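Local coordinates for cysteine protease-like virA (Shigella flexneri, PDB 3EB8), which acts as a secreted Shigella virulence effector promoting entry into epithelial cells and bacterial spread, with a disputed role as an alpha-tubulin-specific protease, at residues T135-V140 / Q238-T243; Y145-I148 / S153-T156; N161-P166 / L217-L222; D172-L177 / A231-F236; L177-F182 / K187-L192. All coordinates share one frame; numbering follows the deposited sequence.

Contact 1: T135-V140 / Q238-T243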
# COMPACT_ATOMS: atom_id res chain seq x y z
N THR A 135 1.88 19.95 12.78
CA THR A 135 2.58 18.80 13.32
C THR A 135 2.70 17.66 12.31
O THR A 135 3.40 16.68 12.57
CB THR A 135 1.89 18.28 14.59
OG1 THR A 135 0.48 18.12 14.35
CG2 THR A 135 2.08 19.23 15.77
N ASP A 136 2.01 17.78 11.18
CA ASP A 136 2.04 16.72 10.17
C ASP A 136 3.45 16.37 9.69
O ASP A 136 4.24 17.25 9.35
CB ASP A 136 1.17 17.10 8.96
CG ASP A 136 -0.30 17.22 9.30
OD1 ASP A 136 -0.72 16.89 10.44
OD2 ASP A 136 -1.06 17.65 8.41
N PHE A 137 3.77 15.07 9.68
CA PHE A 137 5.06 14.58 9.19
C PHE A 137 6.23 14.97 10.08
O PHE A 137 7.39 14.82 9.69
CB PHE A 137 5.33 15.02 7.75
CG PHE A 137 4.39 14.40 6.75
CD1 PHE A 137 3.24 15.08 6.35
CD2 PHE A 137 4.65 13.14 6.23
CE1 PHE A 137 2.36 14.49 5.44
CE2 PHE A 137 3.78 12.55 5.32
CZ PHE A 137 2.63 13.22 4.93
N ASN A 138 5.95 15.46 11.29
CA ASN A 138 7.02 15.78 12.22
C ASN A 138 8.00 14.63 12.45
O ASN A 138 9.20 14.83 12.52
CB ASN A 138 6.45 16.25 13.57
CG ASN A 138 6.35 17.77 13.67
OD1 ASN A 138 6.43 18.48 12.66
ND2 ASN A 138 6.16 18.27 14.89
N SER A 139 7.48 13.41 12.57
CA SER A 139 8.33 12.29 12.94
C SER A 139 8.91 11.54 11.74
O SER A 139 9.53 10.49 11.93
CB SER A 139 7.58 11.33 13.85
OG SER A 139 6.50 10.73 13.16
N VAL A 140 8.73 12.08 10.54
CA VAL A 140 9.02 11.32 9.32
C VAL A 140 10.46 10.81 9.21
O VAL A 140 10.67 9.66 8.83
CB VAL A 140 8.61 12.09 8.04
CG1 VAL A 140 9.47 13.29 7.84
CG2 VAL A 140 8.69 11.17 6.84
N GLN A 238 4.47 7.60 10.44
CA GLN A 238 3.68 6.65 11.23
C GLN A 238 2.18 6.92 11.23
O GLN A 238 1.38 6.00 11.38
CB GLN A 238 4.20 6.60 12.67
CG GLN A 238 4.24 7.96 13.36
CD GLN A 238 4.72 7.87 14.80
OE1 GLN A 238 5.87 8.23 15.13
NE2 GLN A 238 3.86 7.36 15.68
N SER A 239 1.79 8.19 11.06
CA SER A 239 0.37 8.58 11.07
C SER A 239 -0.11 8.98 9.67
O SER A 239 -1.14 9.62 9.52
CB SER A 239 0.13 9.72 12.05
OG SER A 239 0.66 9.39 13.31
N LEU A 240 0.63 8.57 8.66
CA LEU A 240 0.25 8.83 7.27
C LEU A 240 -1.25 8.58 6.98
O LEU A 240 -1.86 9.31 6.22
CB LEU A 240 1.11 7.99 6.34
CG LEU A 240 0.94 8.28 4.85
CD1 LEU A 240 1.50 9.64 4.52
CD2 LEU A 240 1.65 7.21 4.05
N HIS A 241 -1.83 7.55 7.58
CA HIS A 241 -3.18 7.11 7.23
C HIS A 241 -4.31 7.76 8.04
O HIS A 241 -5.47 7.56 7.71
CB HIS A 241 -3.32 5.59 7.39
CG HIS A 241 -3.06 5.10 8.79
ND1 HIS A 241 -1.78 4.91 9.28
CD2 HIS A 241 -3.90 4.78 9.80
CE1 HIS A 241 -1.85 4.49 10.53
NE2 HIS A 241 -3.12 4.40 10.87
N ILE A 242 -4.00 8.46 9.11
CA ILE A 242 -5.09 9.03 9.89
C ILE A 242 -5.60 10.29 9.19
O ILE A 242 -5.09 11.37 9.42
CB ILE A 242 -4.65 9.37 11.33
CG1 ILE A 242 -3.93 8.18 11.96
CG2 ILE A 242 -5.85 9.73 12.17
CD1 ILE A 242 -4.80 6.98 12.09
N THR A 243 -6.59 10.13 8.31
CA THR A 243 -7.03 11.25 7.49
C THR A 243 -8.41 11.76 7.85
O THR A 243 -8.86 12.77 7.31
CB THR A 243 -7.00 10.92 5.98
OG1 THR A 243 -7.85 9.80 5.72
CG2 THR A 243 -5.58 10.60 5.52

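Contact 2: Y145-I148 / S153-T156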
# COMPACT_ATOMS: atom_id res chain seq x y z
N TYR A 145 14.10 6.05 9.42
CA TYR A 145 15.27 5.50 10.08
C TYR A 145 14.94 4.20 10.83
O TYR A 145 15.50 3.14 10.55
CB TYR A 145 15.90 6.52 11.04
CG TYR A 145 17.14 5.98 11.72
CD1 TYR A 145 18.33 5.87 11.04
CD2 TYR A 145 17.10 5.54 13.04
CE1 TYR A 145 19.46 5.37 11.64
CE2 TYR A 145 18.23 5.03 13.66
CZ TYR A 145 19.41 4.95 12.95
OH TYR A 145 20.55 4.44 13.55
N ARG A 146 14.03 4.29 11.80
CA ARG A 146 13.66 3.12 12.59
C ARG A 146 13.27 1.95 11.69
O ARG A 146 13.75 0.83 11.89
CB ARG A 146 12.53 3.46 13.57
CG ARG A 146 12.90 4.55 14.55
CD ARG A 146 11.73 5.06 15.37
NE ARG A 146 11.88 6.48 15.67
CZ ARG A 146 11.41 7.08 16.76
NH1 ARG A 146 10.76 6.39 17.68
NH2 ARG A 146 11.61 8.39 16.93
N ASP A 147 12.41 2.21 10.70
CA ASP A 147 11.91 1.13 9.86
C ASP A 147 12.99 0.50 8.96
O ASP A 147 13.05 -0.73 8.82
CB ASP A 147 10.71 1.60 9.02
CG ASP A 147 10.00 0.44 8.33
OD1 ASP A 147 8.85 0.14 8.71
OD2 ASP A 147 10.60 -0.19 7.42
N ILE A 148 13.83 1.32 8.35
CA ILE A 148 14.90 0.78 7.53
C ILE A 148 15.90 0.06 8.41
O ILE A 148 16.40 -0.99 8.04
CB ILE A 148 15.61 1.86 6.70
CG1 ILE A 148 14.64 2.44 5.66
CG2 ILE A 148 16.83 1.29 6.01
CD1 ILE A 148 13.93 1.39 4.84
N SER A 153 14.98 -7.79 8.94
CA SER A 153 14.16 -8.87 9.48
C SER A 153 12.68 -8.54 9.28
O SER A 153 11.80 -9.15 9.89
CB SER A 153 14.47 -9.09 10.96
OG SER A 153 14.62 -7.86 11.65
N ASN A 154 12.43 -7.55 8.42
CA ASN A 154 11.08 -7.07 8.12
C ASN A 154 10.44 -7.75 6.92
O ASN A 154 11.05 -8.61 6.28
CB ASN A 154 11.13 -5.57 7.79
CG ASN A 154 10.46 -4.73 8.84
OD1 ASN A 154 9.77 -5.26 9.71
ND2 ASN A 154 10.64 -3.41 8.76
N SER A 155 9.22 -7.36 6.62
CA SER A 155 8.65 -7.68 5.32
C SER A 155 8.68 -6.45 4.42
O SER A 155 8.10 -6.46 3.34
CB SER A 155 7.23 -8.22 5.46
OG SER A 155 7.24 -9.52 6.02
N THR A 156 9.37 -5.40 4.86
CA THR A 156 9.48 -4.15 4.09
C THR A 156 10.02 -4.39 2.67
O THR A 156 11.08 -5.02 2.49
CB THR A 156 10.35 -3.07 4.83
OG1 THR A 156 9.73 -2.71 6.08
CG2 THR A 156 10.51 -1.82 3.98

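Contact 3: N161-P166 / L217-L222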
# COMPACT_ATOMS: atom_id res chain seq x y z
N ASN A 161 8.26 1.66 -10.02
CA ASN A 161 7.78 1.05 -11.26
C ASN A 161 8.02 -0.45 -11.33
O ASN A 161 8.57 -0.95 -12.30
CB ASN A 161 8.34 1.76 -12.49
CG ASN A 161 7.33 2.71 -13.12
OD1 ASN A 161 6.39 2.26 -13.77
ND2 ASN A 161 7.51 4.02 -12.92
N ASN A 162 7.60 -1.17 -10.30
CA ASN A 162 7.70 -2.63 -10.29
C ASN A 162 9.12 -3.15 -10.23
O ASN A 162 9.38 -4.30 -10.59
CB ASN A 162 6.98 -3.21 -11.50
CG ASN A 162 5.49 -3.32 -11.28
OD1 ASN A 162 5.03 -3.87 -10.28
ND2 ASN A 162 4.71 -2.78 -12.22
N ILE A 163 10.04 -2.32 -9.76
CA ILE A 163 11.42 -2.72 -9.62
C ILE A 163 11.78 -2.67 -8.14
O ILE A 163 11.74 -1.60 -7.53
CB ILE A 163 12.34 -1.76 -10.37
CG1 ILE A 163 12.00 -1.74 -11.86
CG2 ILE A 163 13.80 -2.11 -10.14
CD1 ILE A 163 12.55 -0.52 -12.60
N GLU A 164 12.13 -3.82 -7.57
CA GLU A 164 12.55 -3.80 -6.18
C GLU A 164 13.84 -2.99 -6.01
O GLU A 164 14.86 -3.28 -6.63
CB GLU A 164 12.71 -5.20 -5.59
CG GLU A 164 13.26 -5.18 -4.17
CD GLU A 164 12.95 -6.44 -3.36
OE1 GLU A 164 13.01 -6.36 -2.11
OE2 GLU A 164 12.64 -7.49 -3.95
N ILE A 165 13.76 -1.95 -5.19
CA ILE A 165 14.94 -1.23 -4.79
C ILE A 165 15.56 -1.96 -3.60
O ILE A 165 14.95 -2.09 -2.53
CB ILE A 165 14.61 0.22 -4.40
CG1 ILE A 165 13.94 0.93 -5.56
CG2 ILE A 165 15.88 0.95 -3.95
CD1 ILE A 165 13.72 2.41 -5.33
N PRO A 166 16.79 -2.45 -3.77
CA PRO A 166 17.41 -3.22 -2.71
C PRO A 166 17.45 -2.41 -1.41
O PRO A 166 17.81 -1.23 -1.44
CB PRO A 166 18.83 -3.45 -3.23
CG PRO A 166 18.70 -3.35 -4.72
CD PRO A 166 17.62 -2.35 -4.98
N LEU A 217 21.05 3.69 -13.95
CA LEU A 217 20.81 4.98 -14.58
C LEU A 217 19.53 5.56 -14.01
O LEU A 217 19.49 6.73 -13.63
CB LEU A 217 20.62 4.78 -16.08
CG LEU A 217 21.31 5.80 -16.96
CD1 LEU A 217 22.82 5.53 -16.95
CD2 LEU A 217 20.73 5.69 -18.36
N LEU A 218 18.51 4.73 -13.97
CA LEU A 218 17.20 5.11 -13.47
C LEU A 218 17.32 5.64 -12.05
O LEU A 218 16.87 6.76 -11.75
CB LEU A 218 16.28 3.89 -13.51
CG LEU A 218 14.84 4.07 -13.02
CD1 LEU A 218 14.23 5.26 -13.74
CD2 LEU A 218 14.04 2.80 -13.29
N PHE A 219 17.93 4.86 -11.17
CA PHE A 219 18.02 5.26 -9.77
C PHE A 219 19.00 6.41 -9.56
O PHE A 219 18.92 7.10 -8.57
CB PHE A 219 18.36 4.08 -8.85
CG PHE A 219 17.32 3.01 -8.87
CD1 PHE A 219 17.66 1.70 -9.11
CD2 PHE A 219 15.97 3.34 -8.71
CE1 PHE A 219 16.68 0.71 -9.15
CE2 PHE A 219 14.99 2.35 -8.75
CZ PHE A 219 15.35 1.03 -8.97
N THR A 220 19.91 6.61 -10.50
CA THR A 220 20.83 7.74 -10.39
C THR A 220 20.07 9.05 -10.57
O THR A 220 20.31 10.02 -9.86
CB THR A 220 21.98 7.66 -11.42
OG1 THR A 220 22.87 6.60 -11.06
CG2 THR A 220 22.76 8.97 -11.44
N SER A 221 19.15 9.05 -11.53
CA SER A 221 18.32 10.21 -11.81
C SER A 221 17.35 10.46 -10.66
O SER A 221 17.38 11.52 -10.05
CB SER A 221 17.57 10.02 -13.14
OG SER A 221 16.47 10.90 -13.23
N LEU A 222 16.50 9.49 -10.36
CA LEU A 222 15.77 9.55 -9.10
C LEU A 222 16.91 9.62 -8.12
O LEU A 222 18.06 9.43 -8.51
CB LEU A 222 14.97 8.29 -8.87
CG LEU A 222 14.08 7.72 -9.97
CD1 LEU A 222 13.63 6.29 -9.62
CD2 LEU A 222 12.89 8.62 -10.19

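Contact 4: D172-L177 / A231-F236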
# COMPACT_ATOMS: atom_id res chain seq x y z
N ASP A 172 21.76 2.93 2.47
CA ASP A 172 22.88 3.77 2.08
C ASP A 172 22.42 5.18 1.68
O ASP A 172 23.06 6.17 2.01
CB ASP A 172 23.69 3.14 0.94
CG ASP A 172 24.47 1.91 1.37
OD1 ASP A 172 24.58 1.67 2.59
OD2 ASP A 172 24.97 1.19 0.47
N LEU A 173 21.30 5.26 0.97
CA LEU A 173 20.72 6.54 0.57
C LEU A 173 20.29 7.35 1.78
O LEU A 173 20.65 8.51 1.93
CB LEU A 173 19.52 6.32 -0.36
CG LEU A 173 18.67 7.54 -0.72
CD1 LEU A 173 19.47 8.52 -1.56
CD2 LEU A 173 17.41 7.13 -1.47
N ILE A 174 19.51 6.72 2.66
CA ILE A 174 18.93 7.41 3.79
C ILE A 174 20.05 7.89 4.71
O ILE A 174 19.97 8.96 5.34
CB ILE A 174 17.87 6.51 4.50
CG1 ILE A 174 16.55 7.25 4.63
CG2 ILE A 174 18.37 5.94 5.85
CD1 ILE A 174 15.98 7.65 3.29
N ASN A 175 21.12 7.11 4.76
CA ASN A 175 22.28 7.45 5.58
C ASN A 175 23.03 8.69 5.09
O ASN A 175 23.46 9.53 5.89
CB ASN A 175 23.23 6.25 5.66
CG ASN A 175 24.62 6.65 6.11
OD1 ASN A 175 25.58 6.60 5.33
ND2 ASN A 175 24.74 7.07 7.37
N GLU A 176 23.22 8.78 3.77
CA GLU A 176 23.94 9.90 3.18
C GLU A 176 23.06 11.14 3.09
O GLU A 176 23.56 12.27 3.07
CB GLU A 176 24.55 9.52 1.83
CG GLU A 176 25.52 8.34 1.93
CD GLU A 176 26.53 8.27 0.80
OE1 GLU A 176 26.32 8.91 -0.25
OE2 GLU A 176 27.56 7.57 0.96
N LEU A 177 21.75 10.94 3.05
CA LEU A 177 20.81 12.03 3.22
C LEU A 177 20.88 12.55 4.65
O LEU A 177 20.25 13.54 4.98
CB LEU A 177 19.38 11.59 2.90
CG LEU A 177 19.02 11.44 1.42
CD1 LEU A 177 17.73 10.65 1.24
CD2 LEU A 177 18.90 12.79 0.73
N ALA A 231 8.83 11.65 -1.74
CA ALA A 231 7.85 10.58 -1.93
C ALA A 231 8.22 9.31 -1.15
O ALA A 231 7.38 8.73 -0.45
CB ALA A 231 7.69 10.26 -3.39
N LEU A 232 9.47 8.89 -1.30
CA LEU A 232 10.00 7.74 -0.57
C LEU A 232 9.90 7.90 0.96
O LEU A 232 9.40 7.01 1.66
CB LEU A 232 11.45 7.50 -0.97
CG LEU A 232 12.25 6.44 -0.22
CD1 LEU A 232 11.59 5.05 -0.33
CD2 LEU A 232 13.69 6.41 -0.72
N THR A 233 10.39 9.03 1.47
CA THR A 233 10.44 9.22 2.92
C THR A 233 9.05 9.42 3.51
O THR A 233 8.72 8.87 4.54
CB THR A 233 11.39 10.38 3.35
OG1 THR A 233 10.96 11.62 2.78
CG2 THR A 233 12.81 10.08 2.90
N SER A 234 8.21 10.18 2.82
CA SER A 234 6.88 10.43 3.32
C SER A 234 6.11 9.14 3.56
O SER A 234 5.22 9.10 4.42
CB SER A 234 6.10 11.32 2.36
OG SER A 234 5.70 10.60 1.21
N ALA A 235 6.43 8.11 2.78
CA ALA A 235 5.70 6.84 2.81
C ALA A 235 5.79 6.14 4.16
O ALA A 235 4.97 5.29 4.48
CB ALA A 235 6.17 5.90 1.68
N PHE A 236 6.80 6.51 4.94
CA PHE A 236 7.05 5.87 6.23
C PHE A 236 6.43 6.63 7.43
O PHE A 236 6.44 6.13 8.54
CB PHE A 236 8.56 5.67 6.46
CG PHE A 236 9.19 4.66 5.54
CD1 PHE A 236 9.62 5.03 4.27
CD2 PHE A 236 9.37 3.34 5.94
CE1 PHE A 236 10.20 4.09 3.42
CE2 PHE A 236 9.96 2.40 5.09
CZ PHE A 236 10.37 2.78 3.84

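Contact 5: L177-F182 / K187-L192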
# COMPACT_ATOMS: atom_id res chain seq x y z
N LEU A 177 21.75 10.94 3.05
CA LEU A 177 20.81 12.03 3.22
C LEU A 177 20.88 12.55 4.65
O LEU A 177 20.25 13.54 4.98
CB LEU A 177 19.38 11.59 2.90
CG LEU A 177 19.02 11.44 1.42
CD1 LEU A 177 17.73 10.65 1.24
CD2 LEU A 177 18.90 12.79 0.73
N GLY A 178 21.64 11.86 5.50
CA GLY A 178 21.86 12.30 6.86
C GLY A 178 20.73 11.94 7.81
O GLY A 178 20.67 12.44 8.94
N ILE A 179 19.84 11.07 7.37
CA ILE A 179 18.77 10.59 8.24
C ILE A 179 19.33 9.58 9.25
O ILE A 179 19.70 8.45 8.89
CB ILE A 179 17.59 9.98 7.44
CG1 ILE A 179 16.94 11.04 6.54
CG2 ILE A 179 16.58 9.39 8.39
CD1 ILE A 179 15.89 10.50 5.56
N ASN A 180 19.40 9.99 10.51
CA ASN A 180 19.73 9.07 11.60
C ASN A 180 18.85 9.28 12.83
O ASN A 180 17.77 9.89 12.74
CB ASN A 180 21.22 9.13 11.96
CG ASN A 180 21.68 10.51 12.35
OD1 ASN A 180 21.01 11.21 13.12
ND2 ASN A 180 22.83 10.92 11.82
N GLU A 181 19.32 8.78 13.96
CA GLU A 181 18.50 8.72 15.16
C GLU A 181 18.34 10.07 15.83
O GLU A 181 17.40 10.28 16.60
CB GLU A 181 19.04 7.68 16.16
CG GLU A 181 20.45 7.97 16.69
CD GLU A 181 21.56 7.29 15.90
OE1 GLU A 181 21.39 7.05 14.68
OE2 GLU A 181 22.62 7.01 16.51
N PHE A 182 19.24 11.00 15.53
CA PHE A 182 19.11 12.36 16.05
C PHE A 182 19.27 13.48 15.01
O PHE A 182 20.02 14.43 15.21
CB PHE A 182 20.06 12.60 17.25
CG PHE A 182 21.23 11.63 17.33
CD1 PHE A 182 22.16 11.55 16.30
CD2 PHE A 182 21.40 10.81 18.45
CE1 PHE A 182 23.24 10.67 16.38
CE2 PHE A 182 22.47 9.93 18.53
CZ PHE A 182 23.39 9.86 17.50
N LYS A 187 14.32 19.44 10.25
CA LYS A 187 15.32 19.60 9.21
C LYS A 187 14.77 19.33 7.81
O LYS A 187 13.88 18.49 7.60
CB LYS A 187 16.53 18.71 9.49
CG LYS A 187 17.72 18.98 8.58
CD LYS A 187 19.03 18.80 9.33
CE LYS A 187 20.16 19.59 8.68
NZ LYS A 187 21.32 19.80 9.62
N GLU A 188 15.31 20.07 6.84
CA GLU A 188 15.03 19.84 5.44
C GLU A 188 16.27 19.19 4.86
O GLU A 188 17.38 19.70 5.05
CB GLU A 188 14.72 21.15 4.71
CG GLU A 188 14.62 21.02 3.19
CD GLU A 188 14.23 22.33 2.49
OE1 GLU A 188 14.94 22.74 1.55
OE2 GLU A 188 13.20 22.93 2.89
N LEU A 189 16.08 18.07 4.18
CA LEU A 189 17.19 17.28 3.69
C LEU A 189 17.87 17.99 2.55
O LEU A 189 17.21 18.45 1.62
CB LEU A 189 16.69 15.93 3.19
CG LEU A 189 16.00 15.02 4.20
CD1 LEU A 189 15.64 13.68 3.54
CD2 LEU A 189 16.88 14.83 5.42
N GLN A 190 19.19 18.08 2.62
CA GLN A 190 19.97 18.57 1.48
C GLN A 190 20.13 17.43 0.50
O GLN A 190 20.43 16.30 0.89
CB GLN A 190 21.33 19.09 1.92
CG GLN A 190 21.29 20.47 2.54
CD GLN A 190 22.51 20.75 3.40
OE1 GLN A 190 23.44 19.94 3.45
NE2 GLN A 190 22.51 21.90 4.07
N MET A 191 19.93 17.72 -0.77
CA MET A 191 19.93 16.69 -1.79
C MET A 191 21.34 16.23 -2.15
O MET A 191 22.30 17.00 -2.05
CB MET A 191 19.18 17.19 -3.03
CG MET A 191 17.67 17.22 -2.82
SD MET A 191 17.06 15.60 -2.32
CE MET A 191 17.79 14.60 -3.62
N LEU A 192 21.46 14.96 -2.54
CA LEU A 192 22.77 14.38 -2.84
C LEU A 192 23.30 14.81 -4.20
O LEU A 192 22.54 14.91 -5.17
CB LEU A 192 22.72 12.85 -2.75
CG LEU A 192 22.90 12.23 -1.36
CD1 LEU A 192 21.75 12.60 -0.47
CD2 LEU A 192 23.03 10.71 -1.41

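Contact 1: T135-V140 / Q238-T243
Ser139 OG and Gln238 N, one from each segment, both hydrogen-bond to OD2 of Asp143, so a single carboxylate oxygen on helix 140-149 ties the two loops together. Both segments are built from beta turns. A type II turn, Thr135 to Asn138, runs into a type I turn, Phe137 to Val140, and leaves Ser139 at the N-cap position of helix 140-149. The other segment, within the tubulin-binding region, folds as a type I turn from Ser239 to Ile242, closed by Ile242 N donating to Ser239 O (3.1 Å). Ser139 OG, lying between the backbone N and the carbonyl carbon (chi1 65°), faces the side chain of Gln238, with Gln238 CG 3.6 Å from that hydroxyl oxygen.

The apolar half of the contact rests on Phe137 and Leu240. Leu240 places CG anti to its backbone N (chi1 -173°), and a single methyl, CD1, comes obliquely to the far end of the phenyl ring. Trp237 meets the same ring at about 35° between planes, Leu338 of helix 335-341 also packs against it, and Thr323 and Tyr325 of strand 315-327 touch Leu240. The turn carbonyl Phe137 O takes a bond from Val140 N and another from the hydroxyl of Ser335. Leu240 CD1 lies 3.8 Å from Phe137 CZ and the same distance from Phe137 CE2.

Contact 2: Y145-I148 / S153-T156
The carboxylate of Asp147 and the hydroxyl of Thr156 approach each other obliquely, while the side chain of Asn154 crosses that of Asp147 at about a right angle. The contact spans a helix-loop-strand connection: Asp147 lies near the C-terminal end of helix 140-149, the chain turns back after a short link, and Asn154 and Thr156 lead into strand 157-160 of the mixed sheet. One hydrogen bond carries the pairing. Thr156 OG1 donates to Asp147 OD2 over 3.0 Å, and the acceptor uses its syn lone pair, the one on the side of OD1.

Two torsions bring these groups within bonding distance. Asp147 sends CG anti to its backbone N (chi1 -169°), which carries the carboxylate from the helix across to the loop, and Thr156 sets OG1 anti to its carbonyl carbon (chi1 -62°), beside its own N. The Thr156 hydroxyl has a second partner in the backbone N of His277, on strand 274-283, which runs parallel to strand 157-160. It can therefore donate to the aspartate while accepting from the neighbouring strand, linking helix, loop and sheet through one oxygen, which would restrict its rotation.

The amide plane of Asn154 is turned 41° from the carboxylate plane. Asn154 ND2 is a long 3.5 Å from Asp147 OD2 and also lies 2.9 Å from Thr156 OG1. The ring of Phe236 packs beside the aspartate. The Thr156 methyl also leans on the carboxylate, CG2 lying 3.8 Å from Asp147 OD2.

Contact 3: N161-P166 / L217-L222
A tight beta-hairpin, strands 157-160 and 163-164, packs here against the last turns of helix 210-221, which belongs to the tubulin-binding region. Asn161 and Asn162 form the hairpin's two-residue bend, both with positive phi and values close to those of a type I' turn. Beyond it Ile163 and Ile165 present their side chains to the helix, whereas Glu164 between them points away.

Phe219 is the centre of the packing. Its CG lies anti to the carbonyl carbon (chi1 -62°), and the ring reaches between the two isoleucines. Ile163 meets it with the CG2 branch, at the ring edge near its plane, 3.7 Å from Phe219 CZ. Ile165 comes obliquely with the other branch: Ile165 CG1 and Ile165 CD1 each lie 3.6 Å from Phe219 CE2. The remaining arm of Ile163 turns to the neighbouring helical residue, where Ile163 CD1 and Leu218 CD2 meet tip to tip at 3.7 Å. Ile163 thus divides its two branches between adjacent residues of the helix.

Phe205 packs against Phe219 and Pro166, and Phe160 of the hairpin's first strand touches Leu218 and Leu222, extending the apolar patch. The docking of hairpin on helix therefore depends on apolar packing of branched aliphatic groups round an aromatic ring, with no hydrogen bond between the two segments to set its direction.

Contact 4: D172-L177 / A231-F236
Leu173 and Leu232 meet end to end in the tighter part of this contact, Leu173 CD2 lying 3.9 Å from Leu232 CD2. Both leucines put CG anti to the backbone N (chi1 172° and 173°), which extends each side chain toward the other helix. Beside them Ile174 and Thr233 cross obliquely, with Ile174 CD1 4.0 Å from Thr233 CG2. The methyl of Thr233 faces the isoleucine while its hydroxyl bonds back to Ile229 O.

The arrangement is plain helix-helix packing between the C-terminal ends of helices 167-176 and 226-234, the latter in the tubulin-binding region. The backbones stay apart, the nearest CA atoms, of Ile174 and Thr233, being 8.7 Å from each other, and all four touching side chains are buried. Ala231 on the farther side of its helix rests on Tyr300 and Val302 of strand 300-312.

The opposite flank of helix 167-176 is the more polar, solvent-facing one, partly covered by helix 194-204. Asn175 is exposed there, and Asp172 and Glu176 are partly so. Asp172 OD2 forms a salt bridge with Lys168 NZ and a hydrogen bond with Asn204 ND2.

Contact 5: L177-F182 / K187-L192
With CG1 of Ile179 and CG of Leu189 each anti to its own carbonyl carbon (chi1 -63° and -61°), the two side chains swing into a common space and cross at about a right angle. The turn that allows this is a Schellman motif: Gly178, with positive phi, ends helix 167-176 and redirects the chain, so that Ile179 faces the extended segment 187-192, part of the tubulin-binding region.

Leu189 works with both branches. Leu189 CD1 meets Ile179 CD1 at 3.8 Å, while Leu189 CD2 lies 4.0 Å from Ile179 CG1. The same methyl, Leu189 CD2, is 3.6 Å from Leu177 O. That oxygen is therefore covered by a methyl on this side. Leu177 CD1 and Leu189 CD1 make a wider approach of 4.3 Å, and Leu177 CD2 rests 3.8 Å from Gln190 O. Leu192 crosses Leu177 at about a right angle, but the modelled separation there is too short to be relied on.

Helices close the apolar cluster from outside. Trp141 of helix 140-149 touches both Ile179 and Leu189, and its NE1 bonds to Lys187 O. Ile229 of helix 226-234 packs on Leu177 and Leu189.

Farther along the first segment the backbone is held by an Asx turn, and the side chain of Glu181 folds back so that its CG sits 3.3 Å above the centre of the Phe182 ring. In the Asx turn Phe182 N donates to Asn180 OD1 over 3.0 Å, from a position tilted 21° out of the carbonyl plane.

Contact 4 is the hub. It shares Leu177 with contact 5, whose centre is about 8 Å away, and the two are further joined where Ile174 O and Ile179 N probably hydrogen-bond at 2.9 Å. Contact 2, about 12 Å from contact 4 between centres, touches it through Phe236, whose CE2 lies 3.5 Å from Asp147 OD2. Contact 1, about 15 Å from contact 4 between centres, touches the end of helix 226-234, where Val140 CG2 lies 3.3 Å from Thr233 O. Tyr145 and Glu181 probably link contacts 2 and 5. Contact 3 touches none of the others, although its centre is about 13 Å from that of contact 4 and their nearest atoms are about 6 Å apart.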